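Local coordinates for N-acetylmuramoyl-l-alanine amidase (Bartonella henselae, PDB 3NE8), which probably hydrolyses the amide bond between N-acetylmuramic acid and L-alanine in peptidoglycan, as a zinc-dependent amidase of bacterial cell-wall remodelling, at residues Val67-Ala70 with Gln71-Asp74; Arg141-Thr144 with His145-Ile149; Ile149-Ala152 with Asn153-Ser157. All coordinates share one frame; numbering follows the deposited sequence. Where two conformers were deposited one is given.

In the fold
All three interactions are i to i+4 contacts along helices. Interaction 1 ends helix 63-72 at the surface, and interactions 2 and 3 are successive parts of helix 135-161 that meet at Ile149. Interaction 1 is a water-linked charge pair on the outside of a helix that closes in a Schellman motif, with its centre about 17 Å from that of interaction 2. Interaction 2 is the most buried, yet rich in polar groups, with Arg142 and Glu143 making salt bridges to the second subunit. Interaction 3 is partly buried: a methyl packs on a phenyl face in the core, while the asparagines reach helix 206-227 and the second subunit.

Interaction 1 (Val67-Ala70 with Gln71-Asp74); sequences VKKA and QEFD
Lys68 sends CG anti to its backbone N (chi1 176°), beside its own carbonyl carbon and therefore along the helix towards the next turn, while Glu72 sets its CG beside the backbone N (chi1 -70°), back towards Lys68. The lysine chain then runs extended and bends only at its last torsion, bringing NZ to Glu72 OE1 in a salt bridge. The modelled separation, Lys68 NZ to Glu72 OE1 2.3 Å, is too short to be taken literally; both residues were deposited in two conformers, so the exact length is doubtful. Glu72 CG also lies 3.1 Å from Lys68 O. A water joins the two charges from a second direction: it donates to Glu72 OE2 at 2.9 Å, accepts from Lys69 NZ at 3.2 Å, and takes a weak bond from Lys68 NZ. Both carboxylate oxygens thus appear to be engaged.

On another flank of the helix, Gln71 runs alongside Val67, with Val67 CG1 4.1 Å from Gln71 OE1. The amide end finds its partner elsewhere, NE2 bonding to Asp183. Beneath the side chains the backbone bonds are regular up to Glu72, whose N reaches Lys68 O at 2.8 Å; Phe73 N then divides between Lys69 O and, weakly, Ala70 O. At Asp74 phi turns positive (55°) and the chain leaves the helix in a Schellman motif; its N bonds to Gln71 O at 3.0 Å.

The helix 63-72 lies on the outside of the domain. Its salt-bridged side is at the surface, whereas Val67 packs on Ala181 and Gln71 on Pro182 of a loop. Past the turn, the ring of Phe73 leads away from the helix to Val8 of strand 5-11 and to Ile50 and Ala52 of strand 49-53, with Arg6 in a cation-pi contact.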
ATOM      1  N   VAL A  67      -0.258 -23.112   6.238  1.00  9.29           N
ATOM      2  CA  VAL A  67       0.281 -22.397   5.073  1.00  8.88           C
ATOM      3  C   VAL A  67      -0.120 -23.102   3.779  1.00 10.74           C
ATOM      4  O   VAL A  67      -0.554 -22.460   2.813  1.00 10.78           O
ATOM      5  CB  VAL A  67       1.806 -22.265   5.177  1.00  9.76           C
ATOM      6  CG1 VAL A  67       2.393 -21.664   3.900  1.00 13.15           C
ATOM      7  CG2 VAL A  67       2.185 -21.410   6.374  1.00 11.78           C
ATOM      8  N   LYS A  68      -0.003 -24.422   3.757  1.00 10.86           N
ATOM      9  CA  LYS A  68      -0.357 -25.198   2.576  0.55 11.10           C
ATOM     10  C   LYS A  68      -1.825 -24.994   2.201  1.00 11.45           C
ATOM     11  O   LYS A  68      -2.170 -24.892   1.028  1.00 12.53           O
ATOM     12  CB  LYS A  68      -0.055 -26.676   2.827  0.55 13.59           C
ATOM     13  CG  LYS A  68      -0.454 -27.626   1.710  0.55 14.86           C
ATOM     14  CD  LYS A  68       0.056 -29.032   2.014  0.55 20.63           C
ATOM     15  CE  LYS A  68      -0.559 -30.076   1.094  0.55 28.02           C
ATOM     16  NZ  LYS A  68      -1.972 -30.378   1.458  0.55 28.35           N
ATOM     17  N   LYS A  69      -2.696 -24.933   3.202  1.00 11.46           N
ATOM     18  CA  LYS A  69      -4.117 -24.728   2.933  1.00 12.35           C
ATOM     19  C   LYS A  69      -4.367 -23.371   2.274  1.00 11.08           C
ATOM     20  O   LYS A  69      -5.186 -23.264   1.364  1.00 13.44           O
ATOM     21  CB  LYS A  69      -4.942 -24.892   4.214  1.00 11.98           C
ATOM     22  CG  LYS A  69      -5.035 -26.340   4.696  1.00 14.64           C
ATOM     23  CD  LYS A  69      -5.734 -26.427   6.051  1.00 14.51           C
ATOM     24  CE  LYS A  69      -5.867 -27.866   6.545  1.00 17.29           C
ATOM     25  NZ  LYS A  69      -6.634 -28.722   5.600  1.00 19.85           N
ATOM     26  N   ALA A  70      -3.651 -22.341   2.708  1.00 11.33           N
ATOM     27  CA  ALA A  70      -3.781 -21.027   2.094  1.00 11.03           C
ATOM     28  C   ALA A  70      -3.367 -21.086   0.620  1.00 11.02           C
ATOM     29  O   ALA A  70      -4.040 -20.521  -0.239  1.00 12.32           O
ATOM     30  CB  ALA A  70      -2.939 -20.008   2.852  1.00 12.30           C
ATOM     31  N   GLN A  71      -2.261 -21.763   0.337  1.00 10.25           N
ATOM     32  CA  GLN A  71      -1.777 -21.889  -1.033  1.00 11.79           C
ATOM     33  C   GLN A  71      -2.708 -22.732  -1.897  1.00 12.23           C
ATOM     34  O   GLN A  71      -2.968 -22.392  -3.046  1.00 13.71           O
ATOM     35  CB  GLN A  71      -0.366 -22.471  -1.040  1.00 12.49           C
ATOM     36  CG  GLN A  71       0.655 -21.565  -0.379  1.00 12.66           C
ATOM     37  CD  GLN A  71       1.996 -22.228  -0.229  1.00 13.83           C
ATOM     38  OE1 GLN A  71       2.089 -23.364   0.232  1.00 16.62           O
ATOM     39  NE2 GLN A  71       3.049 -21.527  -0.624  1.00 15.99           N
ATOM     40  N   GLU A  72      -3.207 -23.834  -1.353  1.00 12.49           N
ATOM     41  CA  GLU A  72      -4.129 -24.701  -2.081  0.57 13.10           C
ATOM     42  C   GLU A  72      -5.408 -23.966  -2.474  1.00 13.26           C
ATOM     43  O   GLU A  72      -6.020 -24.266  -3.506  1.00 15.79           O
ATOM     44  CB  GLU A  72      -4.460 -25.943  -1.247  0.57 15.98           C
ATOM     45  CG  GLU A  72      -3.290 -26.905  -1.104  0.57 21.83           C
ATOM     46  CD  GLU A  72      -3.550 -28.018  -0.100  0.57 28.32           C
ATOM     47  OE1 GLU A  72      -2.859 -29.054  -0.182  0.57 32.11           O
ATOM     48  OE2 GLU A  72      -4.435 -27.857   0.768  0.57 27.72           O
ATOM     49  N   PHE A  73      -5.808 -23.001  -1.648  1.00 11.90           N
ATOM     50  CA  PHE A  73      -7.020 -22.216  -1.884  1.00 10.68           C
ATOM     51  C   PHE A  73      -6.766 -21.078  -2.878  1.00 11.08           C
ATOM     52  O   PHE A  73      -7.695 -20.348  -3.232  1.00 13.15           O
ATOM     53  CB  PHE A  73      -7.510 -21.625  -0.550  1.00 11.98           C
ATOM     54  CG  PHE A  73      -8.934 -21.120  -0.574  1.00 11.21           C
ATOM     55  CD1 PHE A  73      -9.987 -22.008  -0.674  1.00 12.77           C
ATOM     56  CD2 PHE A  73      -9.218 -19.770  -0.437  1.00 12.33           C
ATOM     57  CE1 PHE A  73     -11.306 -21.557  -0.682  1.00 13.27           C
ATOM     58  CE2 PHE A  73     -10.530 -19.318  -0.428  1.00 12.46           C
ATOM     59  CZ  PHE A  73     -11.571 -20.212  -0.551  1.00 15.81           C
ATOM     60  N   ASP A  74      -5.520 -20.888  -3.305  1.00 11.82           N
ATOM     61  CA  ASP A  74      -5.163 -19.719  -4.111  1.00 11.50           C
ATOM     62  C   ASP A  74      -5.557 -18.433  -3.387  1.00 11.83           C
ATOM     63  O   ASP A  74      -6.132 -17.515  -3.974  1.00 12.24           O
ATOM     64  CB  ASP A  74      -5.794 -19.791  -5.507  1.00 13.36           C
ATOM     65  CG  ASP A  74      -5.131 -20.824  -6.396  1.00 16.33           C
ATOM     66  OD1 ASP A  74      -3.963 -21.188  -6.130  1.00 19.21           O
ATOM     67  OD2 ASP A  74      -5.774 -21.274  -7.361  1.00 20.23           O
TER
HETATM   68  O   HOH W   1      -4.581 -29.435   3.244  1.00 32.47           O

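Interaction 2 (Arg141-Thr144 with His145-Ile149); sequences RRET and HAFSI
This turn of the long helix 135-161 belongs to the interface between the two subunits of the assembly, and along it the side chains of Glu143 and Phe147 extend next to each other in a common direction. Glu143 CG rests 4.1 Å from Phe147 CE2, and the carboxylate and ring planes are turned 27° apart. The phenyl gets there because its CG sits beside the backbone N (chi1 -74°), which leans the ring back over the preceding turn; Phe147 CD2 comes 3.4 Å from Glu143 O, approached obliquely. That same carbonyl oxygen accepts the backbone bond from Phe147 N at 3.2 Å. The ring also makes a cation-pi contact with Arg227.

On another flank, Thr144 O takes Ser148 N at 2.9 Å. Ser148 OG lies 3.1 Å from the same Thr144 O, and OG accepts from Ser186 N of strand 186-190. Thr144 OG1 lies within hydrogen-bonding reach of Pro182 O, its strongest partner, and of Thr140 O. His145 looks to the other chain, its ND1 bonding Met231 N of the second subunit.

Across the interface, Arg142 NE pairs with Glu143 OE2 of the second subunit, and Glu143 OE2 with Arg142 NE there. The pairing is reciprocal, so each carboxylate has a cationic partner on the other chain, and the nearby arginine probably offsets the cost of burying the carboxylate and helps keep Glu143 ionised.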
ATOM      1  N   ARG A 141       8.584 -13.264  -3.237  1.00 13.34           N
ATOM      2  CA  ARG A 141       8.587 -13.042  -1.804  1.00 12.68           C
ATOM      3  C   ARG A 141       8.569 -11.557  -1.459  1.00 10.27           C
ATOM      4  O   ARG A 141       7.893 -11.137  -0.532  1.00 11.15           O
ATOM      5  CB  ARG A 141       9.807 -13.712  -1.166  1.00 14.17           C
ATOM      6  CG  ARG A 141       9.711 -15.226  -1.134  1.00 17.77           C
ATOM      7  CD  ARG A 141      10.985 -15.849  -0.583  1.00 21.59           C
ATOM      8  NE  ARG A 141      11.235 -15.438   0.792  1.00 22.91           N
ATOM      9  CZ  ARG A 141      12.420 -15.047   1.249  1.00 30.15           C
ATOM     10  NH1 ARG A 141      13.469 -15.014   0.437  1.00 34.82           N
ATOM     11  NH2 ARG A 141      12.556 -14.689   2.520  1.00 36.19           N
ATOM     12  N   ARG A 142       9.342 -10.766  -2.196  1.00 12.29           N
ATOM     13  CA  ARG A 142       9.444  -9.337  -1.908  1.00 13.46           C
ATOM     14  C   ARG A 142       8.112  -8.645  -2.194  1.00 12.00           C
ATOM     15  O   ARG A 142       7.649  -7.800  -1.425  1.00 12.34           O
ATOM     16  CB  ARG A 142      10.591  -8.716  -2.713  1.00 14.17           C
ATOM     17  CG  ARG A 142      10.978  -7.293  -2.299  1.00 15.68           C
ATOM     18  CD  ARG A 142      12.177  -6.800  -3.102  1.00 16.96           C
ATOM     19  NE  ARG A 142      11.860  -6.718  -4.524  1.00 17.25           N
ATOM     20  CZ  ARG A 142      12.758  -6.718  -5.504  1.00 22.43           C
ATOM     21  NH1 ARG A 142      14.060  -6.796  -5.236  1.00 21.70           N
ATOM     22  NH2 ARG A 142      12.351  -6.642  -6.763  1.00 28.43           N
ATOM     23  N   GLU A 143       7.487  -9.037  -3.293  1.00 13.64           N
ATOM     24  CA  GLU A 143       6.179  -8.524  -3.652  0.67 13.46           C
ATOM     25  C   GLU A 143       5.134  -8.900  -2.599  1.00 13.21           C
ATOM     26  O   GLU A 143       4.342  -8.070  -2.148  1.00 14.61           O
ATOM     27  CB  GLU A 143       5.789  -9.104  -5.003  0.67 18.01           C
ATOM     28  CG  GLU A 143       4.630  -8.424  -5.666  0.67 19.05           C
ATOM     29  CD  GLU A 143       4.259  -9.100  -6.959  0.67 22.24           C
ATOM     30  OE1 GLU A 143       4.454 -10.331  -7.065  0.67 23.82           O
ATOM     31  OE2 GLU A 143       3.779  -8.405  -7.872  0.67 15.43           O
ATOM     32  N   THR A 144       5.126 -10.167  -2.212  1.00 10.77           N
ATOM     33  CA  THR A 144       4.229 -10.638  -1.169  1.00 11.18           C
ATOM     34  C   THR A 144       4.400  -9.847   0.112  1.00 10.26           C
ATOM     35  O   THR A 144       3.423  -9.474   0.763  1.00 11.95           O
ATOM     36  CB  THR A 144       4.466 -12.134  -0.909  1.00 10.69           C
ATOM     37  OG1 THR A 144       4.082 -12.852  -2.087  1.00 11.80           O
ATOM     38  CG2 THR A 144       3.677 -12.640   0.295  1.00 11.62           C
ATOM     39  N   HIS A 145       5.647  -9.572   0.477  1.00 10.59           N
ATOM     40  CA  HIS A 145       5.902  -8.859   1.714  1.00  9.40           C
ATOM     41  C   HIS A 145       5.349  -7.432   1.670  1.00  9.34           C
ATOM     42  O   HIS A 145       4.805  -6.934   2.651  1.00 10.41           O
ATOM     43  CB  HIS A 145       7.394  -8.859   2.023  1.00 11.73           C
ATOM     44  CG  HIS A 145       7.694  -8.504   3.438  1.00 11.48           C
ATOM     45  ND1 HIS A 145       8.564  -7.499   3.789  1.00 13.95           N
ATOM     46  CD2 HIS A 145       7.219  -9.018   4.598  1.00 15.16           C
ATOM     47  CE1 HIS A 145       8.620  -7.412   5.106  1.00 16.30           C
ATOM     48  NE2 HIS A 145       7.811  -8.321   5.620  1.00 18.22           N
ATOM     49  N   ALA A 146       5.495  -6.776   0.528  1.00 10.27           N
ATOM     50  CA  ALA A 146       4.928  -5.439   0.367  1.00 10.54           C
ATOM     51  C   ALA A 146       3.427  -5.462   0.649  1.00 10.78           C
ATOM     52  O   ALA A 146       2.897  -4.582   1.319  1.00 11.13           O
ATOM     53  CB  ALA A 146       5.206  -4.895  -1.026  1.00 12.35           C
ATOM     54  N   PHE A 147       2.742  -6.498   0.163  1.00  9.91           N
ATOM     55  CA  PHE A 147       1.309  -6.634   0.404  1.00  9.40           C
ATOM     56  C   PHE A 147       1.006  -6.919   1.871  1.00  8.66           C
ATOM     57  O   PHE A 147       0.079  -6.345   2.426  1.00 10.17           O
ATOM     58  CB  PHE A 147       0.704  -7.722  -0.486  1.00  9.29           C
ATOM     59  CG  PHE A 147       0.557  -7.318  -1.921  1.00 10.78           C
ATOM     60  CD1 PHE A 147      -0.032  -6.107  -2.254  1.00 14.46           C
ATOM     61  CD2 PHE A 147       0.987  -8.147  -2.942  1.00 13.50           C
ATOM     62  CE1 PHE A 147      -0.176  -5.733  -3.585  1.00 16.82           C
ATOM     63  CE2 PHE A 147       0.836  -7.788  -4.274  1.00 14.87           C
ATOM     64  CZ  PHE A 147       0.259  -6.571  -4.594  1.00 14.67           C
ATOM     65  N   SER A 148       1.793  -7.791   2.504  1.00 10.13           N
ATOM     66  CA  SER A 148       1.586  -8.089   3.923  1.00  9.51           C
ATOM     67  C   SER A 148       1.680  -6.834   4.776  1.00  9.39           C
ATOM     68  O   SER A 148       0.864  -6.600   5.672  1.00 10.39           O
ATOM     69  CB  SER A 148       2.612  -9.107   4.412  1.00 10.70           C
ATOM     70  OG  SER A 148       2.518 -10.308   3.657  1.00  9.30           O
ATOM     71  N   ILE A 149       2.704  -6.034   4.508  1.00 10.00           N
ATOM     72  CA  ILE A 149       2.951  -4.770   5.206  0.54  9.66           C
ATOM     73  C   ILE A 149       1.784  -3.798   4.996  1.00  9.37           C
ATOM     74  O   ILE A 149       1.301  -3.152   5.928  1.00 10.81           O
ATOM     75  CB  ILE A 149       4.275  -4.106   4.703  0.54 10.75           C
ATOM     76  CG1 ILE A 149       5.511  -4.934   5.092  0.54 11.06           C
ATOM     77  CG2 ILE A 149       4.417  -2.689   5.242  0.54 10.63           C
ATOM     78  CD1 ILE A 149       5.730  -5.064   6.585  0.54 15.04           C
TER

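Interaction 3 (Ile149-Ala152 with Asn153-Ser157); sequences INFA and NNVVS
Val155 puts CG2 over one face of the Phe151 ring, a CH-pi contact one turn apart on helix 135-161, which here lies against the central sheet of the amidase fold. The methyl stands 3.6 Å from the Phe151 ring centroid and 21° off the ring normal, displaced towards the rim; its nearest carbon is CZ of Phe151, 3.4 Å from Val155 CG2. Phe151 CG is anti to the backbone N (chi1 -178°), which holds the ring out from the helix, and Val155 CG2, beside its own backbone N, reaches back over it. Below this pair the Val155 N to Phe151 O bond, 2.9 Å long, fixes the spacing of the two residues.

Around that pair comes the protein core. Phe151 reaches Leu77 and Ile79 of strand 77-82 and Ile220 of helix 206-227, and its ring meets that of Phe223 with planes about 55° apart; Val155 packs on Val96 of strand 94-99. Ala152, beside them, touches Val96, Thr98 and His171, so this side of the helix is laid on the sheet through small and apolar groups.

The asparagines point to other neighbours. Asn153 runs alongside Ile149, with its amide ND2 3.9 Å from the branch methyl CG2 of Ile149, and the carbon of that amide, Asn153 CG, 3.4 Å from Ile149 O. Asn154 instead turns its ND2 to Gln222 of helix 206-227, tying the two helices together by a hydrogen bond. Tyr226 of the second subunit packs on both Ile149 and Asn153, and Asn150 meets Asn150 of that subunit. One water links two of the amides, accepting from Asn153 ND2 at 3.2 Å and, more weakly, from Asn150 ND2 at 3.3 Å.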
ATOM      1  N   ILE A 149       2.704  -6.034   4.508  1.00 10.00           N
ATOM      2  CA  ILE A 149       2.951  -4.770   5.206  0.54  9.66           C
ATOM      3  C   ILE A 149       1.784  -3.798   4.996  1.00  9.37           C
ATOM      4  O   ILE A 149       1.301  -3.152   5.928  1.00 10.81           O
ATOM      5  CB  ILE A 149       4.275  -4.106   4.703  0.54 10.75           C
ATOM      6  CG1 ILE A 149       5.511  -4.934   5.092  0.54 11.06           C
ATOM      7  CG2 ILE A 149       4.417  -2.689   5.242  0.54 10.63           C
ATOM      8  CD1 ILE A 149       5.730  -5.064   6.585  0.54 15.04           C
ATOM      9  N   ASN A 150       1.367  -3.677   3.740  1.00 10.06           N
ATOM     10  CA  ASN A 150       0.253  -2.803   3.410  1.00 10.46           C
ATOM     11  C   ASN A 150      -0.989  -3.191   4.198  1.00 10.91           C
ATOM     12  O   ASN A 150      -1.653  -2.342   4.795  1.00 11.21           O
ATOM     13  CB  ASN A 150      -0.036  -2.846   1.909  1.00 11.14           C
ATOM     14  CG  ASN A 150      -1.258  -2.045   1.542  1.00 12.77           C
ATOM     15  OD1 ASN A 150      -2.363  -2.550   1.549  1.00 15.45           O
ATOM     16  ND2 ASN A 150      -1.062  -0.773   1.228  1.00 21.16           N
ATOM     17  N   PHE A 151      -1.313  -4.483   4.214  1.00  9.98           N
ATOM     18  CA  PHE A 151      -2.487  -4.910   4.944  1.00  8.66           C
ATOM     19  C   PHE A 151      -2.344  -4.654   6.443  1.00  9.78           C
ATOM     20  O   PHE A 151      -3.279  -4.173   7.093  1.00 10.70           O
ATOM     21  CB  PHE A 151      -2.802  -6.378   4.671  1.00  9.50           C
ATOM     22  CG  PHE A 151      -4.051  -6.852   5.363  1.00  9.30           C
ATOM     23  CD1 PHE A 151      -5.278  -6.306   5.031  1.00  9.55           C
ATOM     24  CD2 PHE A 151      -3.992  -7.791   6.385  1.00  9.35           C
ATOM     25  CE1 PHE A 151      -6.438  -6.720   5.676  1.00  9.40           C
ATOM     26  CE2 PHE A 151      -5.152  -8.207   7.032  1.00  8.49           C
ATOM     27  CZ  PHE A 151      -6.375  -7.666   6.677  1.00  9.72           C
ATOM     28  N   ALA A 152      -1.183  -4.991   7.001  1.00  9.19           N
ATOM     29  CA  ALA A 152      -0.956  -4.740   8.422  1.00 10.58           C
ATOM     30  C   ALA A 152      -1.206  -3.268   8.763  1.00 11.79           C
ATOM     31  O   ALA A 152      -1.866  -2.945   9.759  1.00 13.33           O
ATOM     32  CB  ALA A 152       0.464  -5.157   8.832  1.00 11.25           C
ATOM     33  N   ASN A 153      -0.659  -2.374   7.937  1.00 11.85           N
ATOM     34  CA  ASN A 153      -0.811  -0.933   8.143  1.00 13.91           C
ATOM     35  C   ASN A 153      -2.257  -0.516   8.127  1.00 12.66           C
ATOM     36  O   ASN A 153      -2.702   0.272   8.972  1.00 15.02           O
ATOM     37  CB  ASN A 153      -0.089  -0.148   7.044  1.00 17.03           C
ATOM     38  CG  ASN A 153       1.387  -0.018   7.295  1.00 20.39           C
ATOM     39  OD1 ASN A 153       1.864  -0.246   8.409  1.00 21.15           O
ATOM     40  ND2 ASN A 153       2.131   0.359   6.256  1.00 19.91           N
ATOM     41  N   ASN A 154      -3.000  -1.037   7.164  1.00 12.82           N
ATOM     42  CA  ASN A 154      -4.397  -0.669   7.063  1.00 15.46           C
ATOM     43  C   ASN A 154      -5.211  -1.186   8.242  1.00 12.94           C
ATOM     44  O   ASN A 154      -6.087  -0.484   8.746  1.00 13.98           O
ATOM     45  CB  ASN A 154      -5.007  -1.137   5.750  1.00 22.69           C
ATOM     46  CG  ASN A 154      -6.188  -0.283   5.337  1.00 24.41           C
ATOM     47  OD1 ASN A 154      -6.163   0.942   5.485  1.00 32.03           O
ATOM     48  ND2 ASN A 154      -7.226  -0.920   4.819  1.00 26.27           N
ATOM     49  N   VAL A 155      -4.916  -2.404   8.680  1.00 11.88           N
ATOM     50  CA  VAL A 155      -5.629  -2.970   9.815  1.00 10.68           C
ATOM     51  C   VAL A 155      -5.453  -2.094  11.049  1.00 11.54           C
ATOM     52  O   VAL A 155      -6.425  -1.752  11.719  1.00 12.07           O
ATOM     53  CB  VAL A 155      -5.170  -4.409  10.108  1.00 10.84           C
ATOM     54  CG1 VAL A 155      -5.671  -4.853  11.466  1.00 13.04           C
ATOM     55  CG2 VAL A 155      -5.673  -5.368   9.022  1.00 12.11           C
ATOM     56  N   VAL A 156      -4.212  -1.718  11.328  1.00 11.48           N
ATOM     57  CA  VAL A 156      -3.917  -0.848  12.457  1.00 13.15           C
ATOM     58  C   VAL A 156      -4.653   0.485  12.333  1.00 12.93           C
ATOM     59  O   VAL A 156      -5.273   0.945  13.286  1.00 14.64           O
ATOM     60  CB  VAL A 156      -2.403  -0.601  12.575  1.00 16.11           C
ATOM     61  CG1 VAL A 156      -2.121   0.583  13.496  1.00 17.24           C
ATOM     62  CG2 VAL A 156      -1.696  -1.865  13.048  1.00 16.85           C
ATOM     63  N   SER A 157      -4.596   1.089  11.151  1.00 13.93           N
ATOM     64  CA  SER A 157      -5.267   2.368  10.917  1.00 14.54           C
ATOM     65  C   SER A 157      -6.762   2.283  11.226  1.00 15.18           C
ATOM     66  O   SER A 157      -7.315   3.140  11.912  1.00 15.79           O
ATOM     67  CB  SER A 157      -5.058   2.809   9.466  1.00 17.06           C
ATOM     68  OG  SER A 157      -5.714   4.042   9.206  1.00 23.35           O
TER
HETATM   69  O   HOH W   2       0.816   0.859   3.431  1.00 30.47           O